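TodX (Pseudomonas putida, PDB 3BS0) transports toluene, and probably other aromatic hydrocarbons, across the bacterial outer membrane as a first step in their biodegradation. Local coordinates at residues A11-A15 with I392-I396; T19-Y23 with V295-I299. One frame throughout, in Å; residues are numbered along the deposited sequence.

Interaction 1 of 2, residues A11-A15 with I392-I396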
loop_
_atom_site.group_PDB
_atom_site.type_symbol
_atom_site.label_atom_id
_atom_site.label_comp_id
_atom_site.label_asym_id
_atom_site.label_seq_id
_atom_site.Cartn_x
_atom_site.Cartn_y
_atom_site.Cartn_z
ATOM N N ALA A 11 -1.765 15.029 0.840
ATOM C CA ALA A 11 -1.001 15.737 -0.171
ATOM C C ALA A 11 0.236 16.434 0.402
ATOM O O ALA A 11 1.268 16.487 -0.247
ATOM C CB ALA A 11 -1.902 16.741 -0.889
ATOM N N ILE A 12 0.152 16.970 1.610
ATOM C CA ILE A 12 1.321 17.632 2.175
ATOM C C ILE A 12 2.327 16.661 2.805
ATOM O O ILE A 12 3.542 16.841 2.679
ATOM C CB ILE A 12 0.939 18.714 3.235
ATOM C CG1 ILE A 12 2.101 18.903 4.217
ATOM C CG2 ILE A 12 -0.337 18.333 3.964
ATOM C CD1 ILE A 12 2.255 20.328 4.728
ATOM N N SER A 13 1.812 15.640 3.478
ATOM C CA SER A 13 2.650 14.648 4.125
ATOM C C SER A 13 3.431 13.834 3.097
ATOM O O SER A 13 4.523 13.344 3.382
ATOM C CB SER A 13 1.781 13.718 4.974
ATOM O OG SER A 13 2.568 12.820 5.738
ATOM N N ARG A 14 2.869 13.698 1.900
ATOM C CA ARG A 14 3.500 12.926 0.847
ATOM C C ARG A 14 4.388 13.771 -0.033
ATOM O O ARG A 14 5.300 13.263 -0.683
ATOM C CB ARG A 14 2.455 12.252 -0.024
ATOM C CG ARG A 14 3.083 11.449 -1.140
ATOM C CD ARG A 14 2.123 10.439 -1.708
ATOM N NE ARG A 14 1.194 9.958 -0.693
ATOM C CZ ARG A 14 0.557 8.795 -0.759
ATOM N NH1 ARG A 14 0.757 7.987 -1.793
ATOM N NH2 ARG A 14 -0.287 8.449 0.204
ATOM N N ALA A 15 4.109 15.061 -0.081
ATOM C CA ALA A 15 4.923 15.954 -0.879
ATOM C C ALA A 15 6.198 16.230 -0.074
ATOM O O ALA A 15 7.212 16.684 -0.607
ATOM C CB ALA A 15 4.162 17.239 -1.143
ATOM N N ILE A 392 -5.684 24.049 -1.828
ATOM C CA ILE A 392 -5.470 22.976 -2.783
ATOM C C ILE A 392 -4.033 22.550 -2.569
ATOM O O ILE A 392 -3.129 23.383 -2.651
ATOM C CB ILE A 392 -5.613 23.440 -4.242
ATOM C CG1 ILE A 392 -7.023 23.974 -4.485
ATOM C CG2 ILE A 392 -5.311 22.282 -5.195
ATOM C CD1 ILE A 392 -7.196 24.583 -5.874
ATOM N N ASN A 393 -3.830 21.267 -2.281
ATOM C CA ASN A 393 -2.496 20.712 -2.056
ATOM C C ASN A 393 -2.168 19.701 -3.151
ATOM O O ASN A 393 -3.017 18.902 -3.540
ATOM C CB ASN A 393 -2.419 19.983 -0.710
ATOM C CG ASN A 393 -2.810 20.853 0.459
ATOM O OD1 ASN A 393 -1.972 21.482 1.100
ATOM N ND2 ASN A 393 -4.096 20.886 0.747
ATOM N N LEU A 394 -0.938 19.744 -3.647
ATOM C CA LEU A 394 -0.497 18.806 -4.666
ATOM C C LEU A 394 0.738 18.099 -4.130
ATOM O O LEU A 394 1.439 18.619 -3.263
ATOM C CB LEU A 394 -0.131 19.526 -5.972
ATOM C CG LEU A 394 -1.191 20.344 -6.707
ATOM C CD1 LEU A 394 -1.347 21.713 -6.059
ATOM C CD2 LEU A 394 -0.777 20.491 -8.159
ATOM N N ALA A 395 0.993 16.903 -4.637
ATOM C CA ALA A 395 2.163 16.141 -4.233
ATOM C C ALA A 395 2.476 15.173 -5.355
ATOM O O ALA A 395 1.579 14.724 -6.063
ATOM C CB ALA A 395 1.885 15.392 -2.945
ATOM N N ILE A 396 3.757 14.878 -5.539
ATOM C CA ILE A 396 4.197 13.944 -6.580
ATOM C C ILE A 396 5.410 13.227 -6.025
ATOM O O ILE A 396 6.464 13.839 -5.844
ATOM C CB ILE A 396 4.597 14.656 -7.900
ATOM C CG1 ILE A 396 3.464 15.558 -8.409
ATOM C CG2 ILE A 396 4.852 13.630 -8.971
ATOM C CD1 ILE A 396 3.286 16.898 -7.648
#
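Ala11 and Ala15, one turn apart on the short, weakly bonded helix 11-15, lie against Asn393 and Ala395, the two inward-directed residues of this part of strand 390-405. The methyl of Ala11 points at the strand and meets the side-chain root of Asn393, Ala11 CB to Asn393 CB at 3.3 Å. The carbonyl oxygen of Asn393 lies beside it. The methyls of Ala15 and Ala395 lie side by side, CB to CB at 3.4 Å, neither pointing straight at the other. The Ala395 methyl is directed toward the helix and also packs against Ala11 O. No hydrogen bond joins the two segments; small apolar groups do the work, and their size lets the helix axis come within 6.8 Å of the strand axis at an angle of 32°. Of the Asn393 side chain, only CB touches the helix: with CG anti to the carbonyl carbon (chi1 -56°), the amide is turned away from Ala11, and its OD1 accepts a weak hydrogen bond from Arg351. Leu394 and Ile396 project from the other surface of the strand, Leu394 being exposed, consistent with a barrel wall whose outside faces the membrane. The helix spans several staves of that wall: Ala11 also touches Ser428 and Arg14 touches Val426 on strand 417-433, while Ile12 and Ala15 rest on Arg351 of strand 348-356.

Interaction 2 of 2, residues T19-Y23 with V295-I299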
loop_
_atom_site.group_PDB
_atom_site.type_symbol
_atom_site.label_atom_id
_atom_site.label_comp_id
_atom_site.label_asym_id
_atom_site.label_seq_id
_atom_site.Cartn_x
_atom_site.Cartn_y
_atom_site.Cartn_z
ATOM N N THR A 19 7.087 12.541 5.658
ATOM C CA THR A 19 7.280 13.026 7.015
ATOM C C THR A 19 5.921 13.382 7.622
ATOM O O THR A 19 5.026 13.796 6.899
ATOM C CB THR A 19 8.203 14.248 7.015
ATOM O OG1 THR A 19 8.403 14.678 8.364
ATOM C CG2 THR A 19 7.608 15.384 6.207
ATOM N N SER A 20 5.755 13.218 8.936
ATOM C CA SER A 20 4.462 13.522 9.557
ATOM C C SER A 20 4.417 13.487 11.086
ATOM O O SER A 20 3.363 13.697 11.674
ATOM C CB SER A 20 3.410 12.529 9.062
ATOM O OG SER A 20 3.421 11.335 9.849
ATOM N N SER A 21 5.537 13.219 11.738
ATOM C CA SER A 21 5.537 13.114 13.195
ATOM C C SER A 21 5.043 14.315 13.999
ATOM O O SER A 21 4.511 14.145 15.097
ATOM C CB SER A 21 6.937 12.738 13.694
ATOM O OG SER A 21 7.872 13.739 13.345
ATOM N N SER A 22 5.193 15.528 13.481
ATOM C CA SER A 22 4.762 16.652 14.294
ATOM C C SER A 22 4.488 18.006 13.656
ATOM O O SER A 22 4.943 19.031 14.170
ATOM C CB SER A 22 5.769 16.827 15.417
ATOM O OG SER A 22 7.084 16.659 14.903
ATOM N N TYR A 23 3.742 18.020 12.555
ATOM C CA TYR A 23 3.381 19.276 11.906
ATOM C C TYR A 23 2.055 19.091 11.166
ATOM O O TYR A 23 1.762 17.989 10.704
ATOM C CB TYR A 23 4.504 19.736 10.968
ATOM C CG TYR A 23 4.673 18.961 9.686
ATOM C CD1 TYR A 23 4.026 19.369 8.524
ATOM C CD2 TYR A 23 5.528 17.854 9.615
ATOM C CE1 TYR A 23 4.229 18.701 7.312
ATOM C CE2 TYR A 23 5.738 17.173 8.416
ATOM C CZ TYR A 23 5.084 17.602 7.264
ATOM O OH TYR A 23 5.255 16.941 6.067
ATOM N N VAL A 295 11.357 22.951 7.877
ATOM C CA VAL A 295 11.998 21.689 7.517
ATOM C C VAL A 295 11.644 20.580 8.507
ATOM O O VAL A 295 11.605 20.798 9.713
ATOM C CB VAL A 295 13.532 21.854 7.437
ATOM C CG1 VAL A 295 14.199 20.519 7.098
ATOM C CG2 VAL A 295 13.873 22.887 6.383
ATOM N N ALA A 296 11.378 19.389 7.979
ATOM C CA ALA A 296 11.016 18.252 8.813
ATOM C C ALA A 296 11.862 17.010 8.525
ATOM O O ALA A 296 12.219 16.741 7.371
ATOM C CB ALA A 296 9.530 17.923 8.628
ATOM N N ALA A 297 12.159 16.262 9.592
ATOM C CA ALA A 297 12.940 15.022 9.538
ATOM C C ALA A 297 12.227 13.973 10.387
ATOM O O ALA A 297 11.808 14.252 11.511
ATOM C CB ALA A 297 14.339 15.252 10.073
ATOM N N ASP A 298 12.103 12.762 9.851
ATOM C CA ASP A 298 11.399 11.695 10.545
ATOM C C ASP A 298 12.129 10.361 10.393
ATOM O O ASP A 298 12.814 10.129 9.398
ATOM C CB ASP A 298 9.990 11.566 9.957
ATOM C CG ASP A 298 8.927 11.291 11.009
ATOM O OD1 ASP A 298 7.848 10.769 10.643
ATOM O OD2 ASP A 298 9.158 11.611 12.194
ATOM N N ILE A 299 11.979 9.490 11.388
ATOM C CA ILE A 299 12.587 8.169 11.349
ATOM C C ILE A 299 11.511 7.162 11.758
ATOM O O ILE A 299 11.024 7.172 12.897
ATOM C CB ILE A 299 13.780 8.055 12.314
ATOM C CG1 ILE A 299 14.452 9.419 12.489
ATOM C CG2 ILE A 299 14.801 7.067 11.745
ATOM C CD1 ILE A 299 15.503 9.457 13.590
#
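The N-terminal segment folded inside the barrel meets the wall here, with Thr19, Ser21 and Tyr23 of an irregular loop set against Ala296 and Asp298 of strand 293-302. Ser21 OG donates a hydrogen bond of 2.7 Å to Asp298 OD2, arriving from above the carboxylate, 54° out of its plane. The same hydroxyl takes a weak hydrogen bond from Ser22 OG, making a short polar chain. The other carboxylate oxygen, Asp298 OD1, faces the loop backbone, 3.5 Å from Ser21 N. Thr19 has its hydroxyl turned opposite the backbone N (chi1 -178°), which sends OG1 to the strand, 3.4 Å from Ala296 CB and in plane with the Tyr23 ring at its edge. Tyr23 closes the apolar end, its CE2 lying 3.9 Å from Ala296 CB in an oblique approach. Replacing Asp298 by an alanine removes the carboxylate, which would probably leave the Ser21 hydroxyl with just the weak Ser22 bond among the partners described, and Ser21 N without its facing oxygen. Asp298 and Ala296 point inward while Ala297 points away, the inside-outside pattern of a transmembrane beta-barrel, and an N-terminal plug held to that inner wall is characteristic of the FadL family.

Both contacts are buried and fix parts of one N-terminal plug to the inner face of the barrel, but on different staves: interaction 1 on strand 390-405, interaction 2 on strand 293-302. Their centres are about 14 Å apart, and both 19-23 and 295-299 lie between 11-15 and 392-396, so interaction 2 is nested within the loop that interaction 1 closes. Their chemistry differs: the helix meets the wall through alanine methyls without a hydrogen bond, whereas the irregular loop adds a serine-carboxylate bond to its apolar contact. Within the plug the two are coupled by a probable hydrogen bond from Ser13 OG to Thr19 O (2.9 Å) and by Ile12 packing on the Tyr23 ring.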